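Local coordinates for protein putative histidinol-phosphate aminotransferase (Erwinia carotovora atroseptica, PDB 3LY1) that binds pyridoxal 5'-phosphate and is probably a transaminase of the histidinol-phosphate aminotransferase kind, at residues 148-153 with 181-186; 22-27 with 292-297; 155-160 with 189-194. All blocks are in the same frame, centred on the assembly; numbering follows the deposited sequence. Where two conformers were deposited one is given.

Contact 1: residues 148-153 with 181-186; sequences VNPNNP and AYAEFV. With PLP (pyridoxal-5'-phosphate), chain E.
The cofactor pocket of a fold-type I pyridoxal-phosphate enzyme takes one wall from this contact, where residues 148-153 and 181-186 meet beside the 3-oxygen of PLP. Two side chains grip that oxygen. Asn152, with CG anti to its backbone N (chi1 176°), reaches in with its amide and donates from ND2 to PLP O3 over 2.8 Å. Tyr182 brings its hydroxyl to the same atom, OH to PLP O3 being only 2.5 Å, a short hydrogen bond in which either oxygen could be the donor. The amide plane of Asn152 stands nearly perpendicular to the phenol ring, 86° apart, and PLP O3 lies at the ring edge. The amide donated by Asn152, and the hydroxyl of Tyr182 if it is the donor, would be expected to favour the deprotonated form of O3. OD1 of Asn152 is held by Arg329, which fixes the amide so that ND2 faces the cofactor. Val148 CG1 touches the methyl carbon C2A of PLP at 3.4 Å, while Ala181 CB packs against the pyridine ring.

Farther out, Pro150, which follows a cis peptide bond, presses CG tightly on Val186 CG2, 3.3 Å away. A water accepts from Tyr182 N and donates to Pro150 O. The two segments lie at the ends of the adjacent parallel strands 143-148 and 174-179, in the loops that lead on to helices 160-168 and 195-199, and Phe294 of strand 294-298 meets the Tyr182 ring edge-to-face.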
loop_
_atom_site.group_PDB
_atom_site.type_symbol
_atom_site.label_atom_id
_atom_site.label_comp_id
_atom_site.label_asym_id
_atom_site.label_seq_id
_atom_site.Cartn_x
_atom_site.Cartn_y
_atom_site.Cartn_z
ATOM N N VAL A 148 -5.708 -10.282 -18.836
ATOM C CA VAL A 148 -6.587 -9.182 -18.451
ATOM C C VAL A 148 -7.872 -9.305 -19.233
ATOM O O VAL A 148 -7.851 -9.401 -20.489
ATOM C CB VAL A 148 -5.877 -7.813 -18.678
ATOM C CG1 VAL A 148 -6.786 -6.669 -18.137
ATOM C CG2 VAL A 148 -4.480 -7.826 -18.002
ATOM N N ASN A 149 -9.001 -9.274 -18.512
ATOM C CA ASN A 149 -10.282 -9.648 -19.072
ATOM C C ASN A 149 -11.377 -8.924 -18.337
ATOM O O ASN A 149 -11.710 -9.328 -17.239
ATOM C CB ASN A 149 -10.545 -11.163 -18.920
ATOM C CG ASN A 149 -11.594 -11.683 -19.893
ATOM O OD1 ASN A 149 -11.767 -11.120 -21.003
ATOM N ND2 ASN A 149 -12.346 -12.739 -19.475
ATOM N N PRO A 150 -11.953 -7.854 -18.925
ATOM C CA PRO A 150 -11.699 -7.194 -20.211
ATOM C C PRO A 150 -10.303 -6.638 -20.290
ATOM O O PRO A 150 -9.802 -6.199 -19.288
ATOM C CB PRO A 150 -12.707 -6.034 -20.216
ATOM C CG PRO A 150 -13.805 -6.449 -19.323
ATOM C CD PRO A 150 -13.139 -7.301 -18.258
ATOM N N ASN A 151 -9.689 -6.682 -21.462
ATOM C CA ASN A 151 -8.324 -6.198 -21.645
ATOM C C ASN A 151 -8.282 -4.677 -21.607
ATOM O O ASN A 151 -9.212 -4.032 -22.033
ATOM C CB ASN A 151 -7.743 -6.735 -22.963
ATOM C CG ASN A 151 -6.238 -6.506 -23.092
ATOM O OD1 ASN A 151 -5.488 -6.604 -22.112
ATOM N ND2 ASN A 151 -5.789 -6.231 -24.314
ATOM N N ASN A 152 -7.164 -4.152 -21.133
ATOM C CA ASN A 152 -6.826 -2.734 -21.172
ATOM C C ASN A 152 -5.566 -2.728 -21.979
ATOM O O ASN A 152 -4.583 -3.369 -21.576
ATOM C CB ASN A 152 -6.617 -2.207 -19.733
ATOM C CG ASN A 152 -6.164 -0.734 -19.671
ATOM O OD1 ASN A 152 -6.105 -0.047 -20.686
ATOM N ND2 ASN A 152 -5.861 -0.245 -18.457
ATOM N N PRO A 153 -5.537 -2.010 -23.139
ATOM C CA PRO A 153 -6.344 -0.895 -23.597
ATOM C C PRO A 153 -7.466 -1.188 -24.576
ATOM O O PRO A 153 -8.241 -0.288 -24.846
ATOM C CB PRO A 153 -5.296 -0.015 -24.294
ATOM C CG PRO A 153 -4.432 -1.008 -24.953
ATOM C CD PRO A 153 -4.286 -2.102 -23.919
ATOM N N ALA A 181 -10.264 -6.391 -13.296
ATOM C CA ALA A 181 -10.470 -4.995 -12.878
ATOM C C ALA A 181 -11.781 -4.439 -13.407
ATOM O O ALA A 181 -12.532 -3.832 -12.652
ATOM C CB ALA A 181 -9.284 -4.118 -13.344
ATOM N N TYR A 182 -12.074 -4.652 -14.697
ATOM C CA TYR A 182 -13.234 -3.998 -15.332
ATOM C C TYR A 182 -14.477 -4.877 -15.502
ATOM O O TYR A 182 -15.386 -4.527 -16.268
ATOM C CB TYR A 182 -12.831 -3.404 -16.694
ATOM C CG TYR A 182 -11.659 -2.437 -16.610
ATOM C CD1 TYR A 182 -11.824 -1.117 -16.229
ATOM C CD2 TYR A 182 -10.382 -2.863 -16.908
ATOM C CE1 TYR A 182 -10.713 -0.259 -16.115
ATOM C CE2 TYR A 182 -9.287 -2.006 -16.824
ATOM C CZ TYR A 182 -9.460 -0.708 -16.422
ATOM O OH TYR A 182 -8.353 0.131 -16.309
ATOM N N ALA A 183 -14.520 -6.010 -14.817
ATOM C CA ALA A 183 -15.472 -7.083 -15.169
ATOM C C ALA A 183 -16.942 -6.706 -14.934
ATOM O O ALA A 183 -17.800 -7.127 -15.687
ATOM C CB ALA A 183 -15.142 -8.369 -14.435
ATOM N N GLU A 184 -17.236 -5.872 -13.946
ATOM C CA GLU A 184 -18.633 -5.506 -13.690
ATOM C C GLU A 184 -19.314 -4.649 -14.777
ATOM O O GLU A 184 -20.538 -4.553 -14.824
ATOM C CB GLU A 184 -18.774 -4.843 -12.314
ATOM C CG GLU A 184 -18.475 -5.785 -11.127
ATOM C CD GLU A 184 -16.999 -5.867 -10.717
ATOM O OE1 GLU A 184 -16.115 -5.377 -11.443
ATOM O OE2 GLU A 184 -16.720 -6.457 -9.650
ATOM N N PHE A 185 -18.534 -4.047 -15.657
ATOM C CA PHE A 185 -19.067 -3.269 -16.769
ATOM C C PHE A 185 -19.511 -4.146 -17.941
ATOM O O PHE A 185 -20.150 -3.641 -18.864
ATOM C CB PHE A 185 -17.992 -2.309 -17.278
ATOM C CG PHE A 185 -17.617 -1.234 -16.306
ATOM C CD1 PHE A 185 -18.496 -0.219 -15.998
ATOM C CD2 PHE A 185 -16.353 -1.198 -15.751
ATOM C CE1 PHE A 185 -18.144 0.788 -15.111
ATOM C CE2 PHE A 185 -15.987 -0.207 -14.874
ATOM C CZ PHE A 185 -16.884 0.798 -14.543
ATOM N N VAL A 186 -19.134 -5.434 -17.933
ATOM C CA VAL A 186 -19.246 -6.280 -19.126
ATOM C C VAL A 186 -20.718 -6.542 -19.486
ATOM O O VAL A 186 -21.548 -6.775 -18.607
ATOM C CB VAL A 186 -18.496 -7.643 -18.971
ATOM C CG1 VAL A 186 -18.875 -8.561 -20.126
ATOM C CG2 VAL A 186 -16.917 -7.455 -18.910
HETATM N N1 PLP E . -5.451 -3.952 -13.710
HETATM C C2 PLP E . -5.857 -3.257 -14.830
HETATM C C2A PLP E . -6.242 -4.035 -16.064
HETATM C C3 PLP E . -5.862 -1.862 -14.784
HETATM O O3 PLP E . -6.244 -1.177 -15.892
HETATM C C4 PLP E . -5.459 -1.194 -13.607
HETATM C C4A PLP E . -5.582 0.303 -13.494
HETATM O O4A PLP E . -5.098 0.943 -14.413
HETATM C C5 PLP E . -5.039 -1.920 -12.485
HETATM C C6 PLP E . -5.034 -3.312 -12.577
HETATM C C5A PLP E . -4.582 -1.255 -11.205
HETATM O O4P PLP E . -5.589 -0.461 -10.549
HETATM P P PLP E . -5.609 -0.301 -8.961
HETATM O O1P PLP E . -4.235 -0.359 -8.370
HETATM O O2P PLP E . -6.492 -1.444 -8.538
HETATM O O3P PLP E . -6.286 1.051 -8.801
HETATM O O HOH W 1 -10.205 -6.269 -16.463
#

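Contact 2: residues 22-27 with 292-297; sequences NFNENP and GNFVFH
Asn24 lays its side-chain amide over the ring of Phe294, the two planes only 15° from parallel. Its backbone is in the left-handed region, and CG stands anti to the carbonyl carbon (chi1 -59°), which carries the amide across the ring. OD1 of Asn24 sits over one face, 3.5 Å from Phe294 CD1. Asn24 ND2 lies toward the root of the aromatic side chain, 3.3 Å from Phe294 CB. Phe294 for its part takes the crowded rotamer, CG between its backbone N and carbonyl carbon.

Asn293 adopts the same crowded first torsion. Its ND2 thereby reaches the backbone of the other segment and donates to Asn24 O over 3.0 Å. This bond is moderately bent, 148° at the hydrogen, and the donor stands well above the carbonyl plane of Asn24. The other end of the amide, Asn293 OD1, comes to the edge of the Phe294 ring, in its plane, and faces Asn24 CB at 3.7 Å; it is buried here without a hydrogen-bonding partner.

Glu25 forms a salt bridge with Arg47 of the second subunit, and Asn26 ND2 is bonded to Ser265. The contact thus joins an N-terminal loop to the start of strand 294-298, paired antiparallel with strand 327-331, beside the dimer interface and the PLP site, as in fold-type I aminotransferases.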
loop_
_atom_site.group_PDB
_atom_site.type_symbol
_atom_site.label_atom_id
_atom_site.label_comp_id
_atom_site.label_asym_id
_atom_site.label_seq_id
_atom_site.Cartn_x
_atom_site.Cartn_y
_atom_site.Cartn_z
ATOM N N ASN A 22 -8.561 9.992 -19.216
ATOM C CA ASN A 22 -7.211 9.525 -19.492
ATOM C C ASN A 22 -6.763 8.279 -18.717
ATOM O O ASN A 22 -5.828 7.611 -19.146
ATOM C CB ASN A 22 -6.178 10.661 -19.311
ATOM C CG ASN A 22 -6.296 11.421 -17.977
ATOM O OD1 ASN A 22 -7.302 11.315 -17.230
ATOM N ND2 ASN A 22 -5.264 12.255 -17.700
ATOM N N PHE A 23 -7.402 7.988 -17.586
ATOM C CA PHE A 23 -6.904 6.942 -16.673
ATOM C C PHE A 23 -7.965 5.908 -16.240
ATOM O O PHE A 23 -7.801 5.231 -15.211
ATOM C CB PHE A 23 -6.270 7.594 -15.425
ATOM C CG PHE A 23 -5.035 8.430 -15.713
ATOM C CD1 PHE A 23 -3.982 7.931 -16.511
ATOM C CD2 PHE A 23 -4.902 9.700 -15.163
ATOM C CE1 PHE A 23 -2.835 8.712 -16.745
ATOM C CE2 PHE A 23 -3.782 10.487 -15.406
ATOM C CZ PHE A 23 -2.759 10.006 -16.202
ATOM N N ASN A 24 -9.028 5.753 -17.027
ATOM C CA ASN A 24 -10.115 4.809 -16.755
ATOM C C ASN A 24 -10.725 4.936 -15.365
ATOM O O ASN A 24 -11.221 3.951 -14.779
ATOM C CB ASN A 24 -9.676 3.345 -16.989
ATOM C CG ASN A 24 -9.203 3.065 -18.413
ATOM O OD1 ASN A 24 -8.440 2.070 -18.671
ATOM N ND2 ASN A 24 -9.619 3.904 -19.339
ATOM N N GLU A 25 -10.679 6.140 -14.819
ATOM C CA GLU A 25 -11.303 6.408 -13.532
ATOM C C GLU A 25 -12.791 6.505 -13.774
ATOM O O GLU A 25 -13.224 6.909 -14.853
ATOM C CB GLU A 25 -10.746 7.706 -12.918
ATOM C CG GLU A 25 -9.203 7.662 -12.783
ATOM C CD GLU A 25 -8.536 9.036 -12.758
ATOM O OE1 GLU A 25 -8.906 9.919 -13.574
ATOM O OE2 GLU A 25 -7.605 9.217 -11.938
ATOM N N ASN A 26 -13.591 6.147 -12.773
ATOM C CA ASN A 26 -15.029 6.286 -12.841
ATOM C C ASN A 26 -15.277 7.782 -12.661
ATOM O O ASN A 26 -14.685 8.360 -11.740
ATOM C CB ASN A 26 -15.680 5.505 -11.699
ATOM C CG ASN A 26 -17.173 5.322 -11.866
ATOM O OD1 ASN A 26 -17.915 6.272 -12.197
ATOM N ND2 ASN A 26 -17.642 4.110 -11.588
ATOM N N PRO A 27 -16.062 8.418 -13.576
ATOM C CA PRO A 27 -16.312 9.874 -13.567
ATOM C C PRO A 27 -17.381 10.277 -12.556
ATOM O O PRO A 27 -17.562 11.477 -12.276
ATOM C CB PRO A 27 -16.806 10.154 -14.991
ATOM C CG PRO A 27 -17.535 8.883 -15.365
ATOM C CD PRO A 27 -16.686 7.777 -14.754
ATOM N N GLY A 292 -15.483 -2.577 -20.902
ATOM C CA GLY A 292 -15.039 -1.846 -19.721
ATOM C C GLY A 292 -15.584 -0.408 -19.726
ATOM O O GLY A 292 -16.643 -0.157 -20.273
ATOM N N ASN A 293 -14.836 0.524 -19.138
ATOM C CA ASN A 293 -15.227 1.948 -19.071
ATOM C C ASN A 293 -14.324 2.827 -19.962
ATOM O O ASN A 293 -13.962 3.956 -19.607
ATOM C CB ASN A 293 -15.296 2.430 -17.600
ATOM C CG ASN A 293 -13.954 2.393 -16.869
ATOM O OD1 ASN A 293 -12.981 1.840 -17.362
ATOM N ND2 ASN A 293 -13.909 3.012 -15.677
ATOM N N PHE A 294 -13.968 2.282 -21.129
ATOM C CA PHE A 294 -13.123 2.976 -22.113
ATOM C C PHE A 294 -13.304 2.354 -23.503
ATOM O O PHE A 294 -13.801 1.235 -23.610
ATOM C CB PHE A 294 -11.642 2.896 -21.733
ATOM C CG PHE A 294 -11.158 1.470 -21.454
ATOM C CD1 PHE A 294 -11.313 0.913 -20.193
ATOM C CD2 PHE A 294 -10.553 0.720 -22.439
ATOM C CE1 PHE A 294 -10.886 -0.374 -19.919
ATOM C CE2 PHE A 294 -10.091 -0.569 -22.181
ATOM C CZ PHE A 294 -10.277 -1.124 -20.920
ATOM N N VAL A 295 -12.913 3.080 -24.555
ATOM C CA VAL A 295 -13.067 2.602 -25.919
ATOM C C VAL A 295 -11.732 2.781 -26.624
ATOM O O VAL A 295 -11.031 3.822 -26.448
ATOM C CB VAL A 295 -14.203 3.377 -26.679
ATOM C CG1 VAL A 295 -14.234 3.014 -28.230
ATOM C CG2 VAL A 295 -15.554 3.160 -26.034
ATOM N N PHE A 296 -11.349 1.757 -27.374
ATOM C CA PHE A 296 -10.134 1.797 -28.152
ATOM C C PHE A 296 -10.596 2.005 -29.585
ATOM O O PHE A 296 -11.381 1.223 -30.104
ATOM C CB PHE A 296 -9.349 0.495 -27.964
ATOM C CG PHE A 296 -7.862 0.604 -28.229
ATOM C CD1 PHE A 296 -7.060 1.457 -27.481
ATOM C CD2 PHE A 296 -7.256 -0.242 -29.152
ATOM C CE1 PHE A 296 -5.669 1.505 -27.681
ATOM C CE2 PHE A 296 -5.849 -0.195 -29.358
ATOM C CZ PHE A 296 -5.077 0.670 -28.626
ATOM N N HIS A 297 -10.190 3.110 -30.196
ATOM C CA HIS A 297 -10.543 3.394 -31.598
ATOM C C HIS A 297 -9.362 3.865 -32.437
ATOM O O HIS A 297 -8.326 4.322 -31.905
ATOM C CB HIS A 297 -11.717 4.354 -31.707
ATOM C CG HIS A 297 -11.409 5.800 -31.413
ATOM N ND1 HIS A 297 -10.915 6.663 -32.367
ATOM C CD2 HIS A 297 -11.625 6.554 -30.304
ATOM C CE1 HIS A 297 -10.825 7.887 -31.854
ATOM N NE2 HIS A 297 -11.253 7.850 -30.599
#

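Contact 3: residues 155-160 with 189-194; sequences GTITPA and PRFRSI
Arg190 meets the other segment first, and mainly through its backbone. Its carbonyl oxygen accepts the amide N of Ala160 over 2.8 Å, almost straight at 174° and nearly along the C=O axis. The same Arg190 O also receives a CA-H...O contact from Pro159, and the bases of the two side chains touch, Pro159 CB lying 3.9 Å from Arg190 CB. Beyond its bend at chi3, the Arg190 guanidinium pairs with Asp188.

Phe191 has CG anti to its backbone N (chi1 173°), and its CD1 meets Ile157 CG2 at 3.7 Å. The two side chains cross obliquely. Ile157 holds CG1 in the crowded position between its N and carbonyl carbon, leaving CG2 for the ring and placing CD1 near Arg190 CB. A water accepts from the backbone N of Arg192 and donates to Thr158 O.

These are two loops of the large, PLP-binding domain, each leading from a strand of its central sheet toward a helix. Pro159 is the N-cap of helix 160-168, so the bond to Arg190 O takes up an amide of its first turn, one that no helical carbonyl could serve.

Arg192 bends at chi2 and chi3 and lays one face of its guanidinium over Ala160 CB, with Arg192 CZ 3.2 Å from that Ala160 CB. Arg192 NH2 then pairs with Glu164, one turn along that helix. Ser193 OG caps Ser195 N ahead of helix 195-199.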
loop_
_atom_site.group_PDB
_atom_site.type_symbol
_atom_site.label_atom_id
_atom_site.label_comp_id
_atom_site.label_asym_id
_atom_site.label_seq_id
_atom_site.Cartn_x
_atom_site.Cartn_y
_atom_site.Cartn_z
ATOM N N GLY A 155 -10.240 -3.019 -24.511
ATOM C CA GLY A 155 -11.603 -3.091 -23.951
ATOM C C GLY A 155 -12.379 -4.388 -24.183
ATOM O O GLY A 155 -13.498 -4.538 -23.711
ATOM N N THR A 156 -11.779 -5.336 -24.902
ATOM C CA THR A 156 -12.485 -6.538 -25.310
ATOM C C THR A 156 -12.397 -7.627 -24.253
ATOM O O THR A 156 -11.505 -7.633 -23.412
ATOM C CB THR A 156 -11.922 -7.069 -26.617
ATOM O OG1 THR A 156 -10.483 -7.243 -26.508
ATOM C CG2 THR A 156 -12.241 -6.039 -27.747
ATOM N N ILE A 157 -13.334 -8.560 -24.331
ATOM C CA ILE A 157 -13.267 -9.798 -23.548
ATOM C C ILE A 157 -12.808 -10.979 -24.400
ATOM O O ILE A 157 -12.943 -10.979 -25.635
ATOM C CB ILE A 157 -14.613 -10.126 -22.857
ATOM C CG1 ILE A 157 -15.750 -10.328 -23.869
ATOM C CG2 ILE A 157 -14.946 -9.041 -21.806
ATOM C CD1 ILE A 157 -15.962 -11.803 -24.345
ATOM N N THR A 158 -12.239 -11.964 -23.711
ATOM C CA THR A 158 -11.932 -13.268 -24.259
ATOM C C THR A 158 -13.029 -14.191 -23.736
ATOM O O THR A 158 -13.266 -14.249 -22.542
ATOM C CB THR A 158 -10.573 -13.738 -23.767
ATOM O OG1 THR A 158 -9.579 -12.786 -24.171
ATOM C CG2 THR A 158 -10.212 -15.141 -24.354
ATOM N N PRO A 159 -13.744 -14.890 -24.632
ATOM C CA PRO A 159 -14.805 -15.797 -24.146
ATOM C C PRO A 159 -14.363 -16.811 -23.087
ATOM O O PRO A 159 -13.277 -17.399 -23.192
ATOM C CB PRO A 159 -15.250 -16.514 -25.416
ATOM C CG PRO A 159 -14.875 -15.610 -26.531
ATOM C CD PRO A 159 -13.580 -14.985 -26.089
ATOM N N ALA A 160 -15.215 -17.056 -22.094
ATOM C CA ALA A 160 -14.872 -18.033 -21.052
ATOM C C ALA A 160 -14.593 -19.442 -21.591
ATOM O O ALA A 160 -13.735 -20.161 -21.031
ATOM C CB ALA A 160 -15.939 -18.084 -19.991
ATOM N N PRO A 189 -22.318 -11.813 -23.090
ATOM C CA PRO A 189 -22.604 -13.048 -22.348
ATOM C C PRO A 189 -21.591 -14.191 -22.539
ATOM O O PRO A 189 -21.712 -15.179 -21.826
ATOM C CB PRO A 189 -23.974 -13.472 -22.898
ATOM C CG PRO A 189 -23.957 -12.964 -24.289
ATOM C CD PRO A 189 -23.289 -11.618 -24.191
ATOM N N ARG A 190 -20.614 -14.058 -23.454
ATOM C CA ARG A 190 -19.527 -15.036 -23.567
ATOM C C ARG A 190 -18.509 -14.846 -22.424
ATOM O O ARG A 190 -17.651 -15.722 -22.180
ATOM C CB ARG A 190 -18.799 -14.891 -24.909
ATOM C CG ARG A 190 -19.726 -15.171 -26.139
ATOM C CD ARG A 190 -19.088 -14.790 -27.449
ATOM N NE ARG A 190 -18.829 -13.360 -27.523
ATOM C CZ ARG A 190 -18.299 -12.731 -28.565
ATOM N NH1 ARG A 190 -17.996 -13.375 -29.677
ATOM N NH2 ARG A 190 -18.077 -11.425 -28.499
ATOM N N PHE A 191 -18.576 -13.692 -21.756
ATOM C CA PHE A 191 -17.707 -13.410 -20.618
ATOM C C PHE A 191 -18.240 -14.085 -19.364
ATOM O O PHE A 191 -19.437 -14.019 -19.085
ATOM C CB PHE A 191 -17.614 -11.899 -20.322
ATOM C CG PHE A 191 -16.854 -11.595 -19.033
ATOM C CD1 PHE A 191 -15.486 -11.484 -19.051
ATOM C CD2 PHE A 191 -17.500 -11.485 -17.826
ATOM C CE1 PHE A 191 -14.778 -11.235 -17.879
ATOM C CE2 PHE A 191 -16.810 -11.253 -16.642
ATOM C CZ PHE A 191 -15.433 -11.121 -16.676
ATOM N N ARG A 192 -17.318 -14.695 -18.619
ATOM C CA ARG A 192 -17.591 -15.309 -17.321
ATOM C C ARG A 192 -16.445 -14.995 -16.357
ATOM O O ARG A 192 -15.279 -15.122 -16.734
ATOM C CB ARG A 192 -17.737 -16.843 -17.475
ATOM C CG ARG A 192 -19.155 -17.355 -17.374
ATOM C CD ARG A 192 -19.493 -18.550 -18.259
ATOM N NE ARG A 192 -18.445 -19.518 -18.601
ATOM C CZ ARG A 192 -18.427 -20.154 -19.771
ATOM N NH1 ARG A 192 -19.358 -19.877 -20.671
ATOM N NH2 ARG A 192 -17.482 -21.036 -20.072
ATOM N N SER A 193 -16.761 -14.585 -15.125
ATOM C CA SER A 193 -15.710 -14.486 -14.086
ATOM C C SER A 193 -15.099 -15.876 -13.835
ATOM O O SER A 193 -15.793 -16.920 -13.884
ATOM C CB SER A 193 -16.202 -13.883 -12.768
ATOM O OG SER A 193 -15.166 -13.915 -11.779
ATOM N N ILE A 194 -13.790 -15.892 -13.613
ATOM C CA ILE A 194 -13.073 -17.121 -13.331
ATOM C C ILE A 194 -13.288 -17.564 -11.894
ATOM O O ILE A 194 -12.914 -18.664 -11.516
ATOM C CB ILE A 194 -11.571 -16.974 -13.658
ATOM C CG1 ILE A 194 -10.936 -18.351 -13.925
ATOM C CG2 ILE A 194 -10.790 -16.162 -12.587
ATOM C CD1 ILE A 194 -11.266 -18.897 -15.276
HETATM O O HOH W 2 -14.383 -14.807 -19.979
#

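Contact 2 backs directly onto contact 1 at the cofactor, their centres about 10 Å apart. Asn24 OD1 lies 3.1 Å from Tyr182 OH, a probable hydrogen bond, so this residue stands in a second shell behind the hydroxyl that holds PLP O3. Contact 3 continues contact 1 outward along the same two loops, with about 9 Å between centres. Asn149 joins them, its OD1 taking the amide N of Thr158 at 2.9 Å, and Asn151 N probably bonds to Thr156 O at 2.8 Å. Contacts 2 and 3, about 18 Å apart, touch where Phe294 CE2 packs on Gly155 N; contact 3 does not touch PLP, and its Phe191 side chain is about 11 Å from the cofactor.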